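Local coordinates for F-actin-capping protein subunit alpha (Plasmodium berghei, PDB 7A0H) that probably caps the fast-growing barbed ends of actin filaments, working as an atypical homodimer that blocks subunit exchange there, at residues F187-N197 with L209-Y219. Residues are numbered along the deposited sequence; the frame is centred on the assembly and turned at random.
Sequences FHASSWRSSWN and LTGTIDVVLTY
Trp-196 lies across Gly-211, the residue paired with it in this antiparallel hairpin: the CA of Gly-211 sits 3.6 Å from the centroid of the six-membered ring of Trp-196, 22° off the normal, a CH-pi contact. With CG beside its own backbone N (chi1 -61°), the indole folds over the neighbouring strand, and the absence of a side chain at Gly-211 permits this closeness. The ring's rotation is fixed at its edge, where NE1 of Trp-196 donates in plane and nearly straight to OG of Ser-194 at 2.7 Å; that hydroxyl also bonds Glu-258 of helix 243-266, which covers part of this face. Trp-192 reaches the same strand with CG anti to the backbone N (chi1 173°), receiving CG2 of Ile-213 over one face, 3.9 Å from the six-membered centroid, while CG2 of Val-215 touches its CE3 at 3.7 Å. The opposite face is largely polar, Val-216 excepted: OG of Ser-191 bonds a water at 2.8 Å, and Asp-214 forms a salt bridge with Arg-230. At the far end OG1 of Thr-218 donates to O of His-188 (2.8 Å) from above the carbonyl plane, beside a classic bulge at Ala-189 and Ser-190 against Arg-181. These inner strands of the five-stranded sheet thus present a largely apolar face, packed against the helix and Ile-283 and Pro-285 of the second subunit, and a largely polar, hydrated reverse.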
# COMPACT_ATOMS: atom_id res chain seq x y z
N PHE A 187 18.06 -0.92 -2.14
CA PHE A 187 16.61 -1.06 -2.20
C PHE A 187 16.15 -1.65 -0.87
O PHE A 187 16.47 -2.80 -0.57
CB PHE A 187 16.18 -1.95 -3.36
CG PHE A 187 16.41 -1.36 -4.75
CD1 PHE A 187 17.69 -1.14 -5.24
CD2 PHE A 187 15.32 -1.07 -5.58
CE1 PHE A 187 17.88 -0.62 -6.52
CE2 PHE A 187 15.51 -0.55 -6.87
CZ PHE A 187 16.79 -0.33 -7.34
N HIS A 188 15.39 -0.88 -0.08
CA HIS A 188 15.01 -1.37 1.25
C HIS A 188 13.98 -2.47 1.12
O HIS A 188 12.86 -2.23 0.69
CB HIS A 188 14.44 -0.24 2.09
CG HIS A 188 14.01 -0.69 3.44
ND1 HIS A 188 12.70 -0.65 3.86
CD2 HIS A 188 14.71 -1.23 4.47
CE1 HIS A 188 12.62 -1.11 5.10
NE2 HIS A 188 13.82 -1.48 5.48
N ALA A 189 14.30 -3.65 1.60
CA ALA A 189 13.40 -4.78 1.40
C ALA A 189 12.44 -5.04 2.55
O ALA A 189 11.27 -5.36 2.31
CB ALA A 189 14.22 -6.03 1.09
N SER A 190 12.92 -4.95 3.79
CA SER A 190 12.09 -5.28 4.94
C SER A 190 12.62 -4.58 6.17
O SER A 190 13.83 -4.27 6.28
CB SER A 190 12.06 -6.81 5.24
OG SER A 190 13.38 -7.35 5.30
N SER A 191 11.70 -4.42 7.14
CA SER A 191 12.10 -4.14 8.51
C SER A 191 11.51 -5.15 9.52
O SER A 191 10.33 -5.51 9.46
CB SER A 191 11.65 -2.77 8.90
OG SER A 191 10.23 -2.78 8.79
N TRP A 192 12.36 -5.56 10.44
CA TRP A 192 12.01 -6.26 11.67
C TRP A 192 12.33 -5.34 12.84
O TRP A 192 13.46 -4.84 12.97
CB TRP A 192 12.78 -7.57 11.77
CG TRP A 192 12.69 -8.39 13.07
CD1 TRP A 192 13.46 -8.24 14.19
CD2 TRP A 192 11.80 -9.46 13.35
NE1 TRP A 192 13.12 -9.14 15.13
CE2 TRP A 192 12.10 -9.92 14.66
CE3 TRP A 192 10.79 -10.09 12.62
CZ2 TRP A 192 11.42 -10.98 15.27
CZ3 TRP A 192 10.12 -11.17 13.21
CH2 TRP A 192 10.44 -11.59 14.54
N ARG A 193 11.32 -5.10 13.65
CA ARG A 193 11.39 -4.27 14.85
C ARG A 193 10.73 -5.03 16.02
O ARG A 193 9.52 -5.32 15.99
CB ARG A 193 10.68 -2.92 14.60
CG ARG A 193 11.37 -1.98 13.59
CD ARG A 193 12.69 -1.77 14.00
NE ARG A 193 13.46 -0.82 13.27
CZ ARG A 193 14.16 -1.03 12.18
NH1 ARG A 193 14.17 -2.19 11.59
NH2 ARG A 193 14.87 -0.01 11.66
N SER A 194 11.49 -5.32 17.07
CA SER A 194 11.00 -6.10 18.22
C SER A 194 11.25 -5.31 19.50
O SER A 194 12.41 -5.05 19.87
CB SER A 194 11.69 -7.48 18.29
OG SER A 194 11.26 -8.20 19.45
N SER A 195 10.19 -4.90 20.15
CA SER A 195 10.37 -3.93 21.20
C SER A 195 9.68 -4.37 22.48
O SER A 195 8.56 -4.91 22.43
CB SER A 195 9.85 -2.46 20.72
OG SER A 195 8.48 -2.53 20.38
N TRP A 196 10.31 -4.07 23.62
CA TRP A 196 9.96 -4.69 24.91
C TRP A 196 10.11 -3.65 26.00
O TRP A 196 11.13 -2.92 26.04
CB TRP A 196 10.87 -5.93 25.17
CG TRP A 196 10.63 -6.91 24.08
CD1 TRP A 196 11.28 -6.97 22.87
CD2 TRP A 196 9.60 -7.92 24.03
NE1 TRP A 196 10.68 -7.89 22.04
CE2 TRP A 196 9.68 -8.51 22.74
CE3 TRP A 196 8.66 -8.40 24.96
CZ2 TRP A 196 8.89 -9.64 22.38
CZ3 TRP A 196 7.82 -9.45 24.58
CH2 TRP A 196 7.95 -10.07 23.29
N ASN A 197 9.07 -3.53 26.81
CA ASN A 197 9.11 -2.66 27.97
C ASN A 197 8.79 -3.41 29.28
O ASN A 197 7.90 -4.27 29.35
CB ASN A 197 8.10 -1.55 27.77
CG ASN A 197 8.35 -0.39 28.64
OD1 ASN A 197 9.33 0.33 28.47
ND2 ASN A 197 7.48 -0.19 29.61
N LEU A 209 6.09 -7.94 31.35
CA LEU A 209 6.87 -7.66 30.17
C LEU A 209 5.85 -7.57 29.01
O LEU A 209 5.06 -8.48 28.81
CB LEU A 209 7.91 -8.75 29.97
CG LEU A 209 8.81 -8.50 28.77
CD1 LEU A 209 9.83 -7.30 28.99
CD2 LEU A 209 9.54 -9.76 28.45
N THR A 210 5.73 -6.38 28.41
CA THR A 210 4.89 -6.11 27.23
C THR A 210 5.81 -5.96 26.03
O THR A 210 6.91 -5.41 26.16
CB THR A 210 4.14 -4.80 27.33
OG1 THR A 210 5.13 -3.78 27.57
CG2 THR A 210 3.13 -4.85 28.45
N GLY A 211 5.39 -6.49 24.90
CA GLY A 211 6.21 -6.43 23.71
C GLY A 211 5.37 -6.27 22.47
O GLY A 211 4.15 -6.54 22.45
N THR A 212 6.05 -5.80 21.41
CA THR A 212 5.45 -5.67 20.08
C THR A 212 6.47 -6.11 19.05
O THR A 212 7.64 -5.71 19.12
CB THR A 212 5.01 -4.23 19.84
OG1 THR A 212 4.11 -3.81 20.88
CG2 THR A 212 4.31 -4.04 18.42
N ILE A 213 6.06 -6.98 18.15
CA ILE A 213 6.90 -7.39 17.04
C ILE A 213 6.25 -6.94 15.73
O ILE A 213 5.13 -7.37 15.40
CB ILE A 213 7.15 -8.92 17.04
CG1 ILE A 213 7.94 -9.34 18.33
CG2 ILE A 213 7.92 -9.26 15.82
CD1 ILE A 213 8.25 -10.82 18.39
N ASP A 214 6.98 -6.13 14.96
CA ASP A 214 6.50 -5.54 13.71
C ASP A 214 7.31 -6.11 12.56
O ASP A 214 8.54 -6.08 12.60
CB ASP A 214 6.66 -4.04 13.73
CG ASP A 214 5.57 -3.32 14.56
OD1 ASP A 214 4.37 -3.69 14.46
OD2 ASP A 214 5.92 -2.33 15.28
N VAL A 215 6.63 -6.69 11.58
CA VAL A 215 7.28 -7.20 10.37
C VAL A 215 6.68 -6.45 9.18
O VAL A 215 5.45 -6.38 9.06
CB VAL A 215 7.06 -8.70 10.19
CG1 VAL A 215 8.03 -9.25 9.19
CG2 VAL A 215 7.30 -9.41 11.50
N VAL A 216 7.53 -5.86 8.33
CA VAL A 216 7.04 -5.07 7.20
C VAL A 216 7.79 -5.49 5.96
O VAL A 216 9.02 -5.31 5.90
CB VAL A 216 7.23 -3.54 7.36
CG1 VAL A 216 6.48 -2.79 6.20
CG2 VAL A 216 6.79 -3.01 8.70
N LEU A 217 7.05 -5.95 4.96
CA LEU A 217 7.63 -6.18 3.64
C LEU A 217 7.40 -4.87 2.87
O LEU A 217 6.28 -4.32 2.85
CB LEU A 217 6.97 -7.36 2.94
CG LEU A 217 7.53 -7.82 1.57
CD1 LEU A 217 9.03 -8.42 1.76
CD2 LEU A 217 6.62 -8.79 0.89
N THR A 218 8.47 -4.37 2.25
CA THR A 218 8.47 -3.09 1.56
C THR A 218 8.99 -3.16 0.13
O THR A 218 8.83 -2.18 -0.60
CB THR A 218 9.27 -2.01 2.33
OG1 THR A 218 10.67 -2.34 2.49
CG2 THR A 218 8.62 -1.72 3.68
N TYR A 219 9.56 -4.29 -0.31
CA TYR A 219 9.91 -4.51 -1.69
C TYR A 219 9.26 -5.82 -2.10
O TYR A 219 9.44 -6.84 -1.42
CB TYR A 219 11.41 -4.54 -1.92
CG TYR A 219 11.78 -4.04 -3.31
CD1 TYR A 219 11.68 -2.69 -3.62
CD2 TYR A 219 12.22 -4.91 -4.30
CE1 TYR A 219 12.01 -2.21 -4.88
CE2 TYR A 219 12.57 -4.44 -5.56
CZ TYR A 219 12.45 -3.09 -5.85
OH TYR A 219 12.77 -2.60 -7.09
O HOH W 1 9.11 -3.42 11.30
O HOH W 2 8.31 -3.27 17.63
O HOH W 3 5.41 -2.71 30.18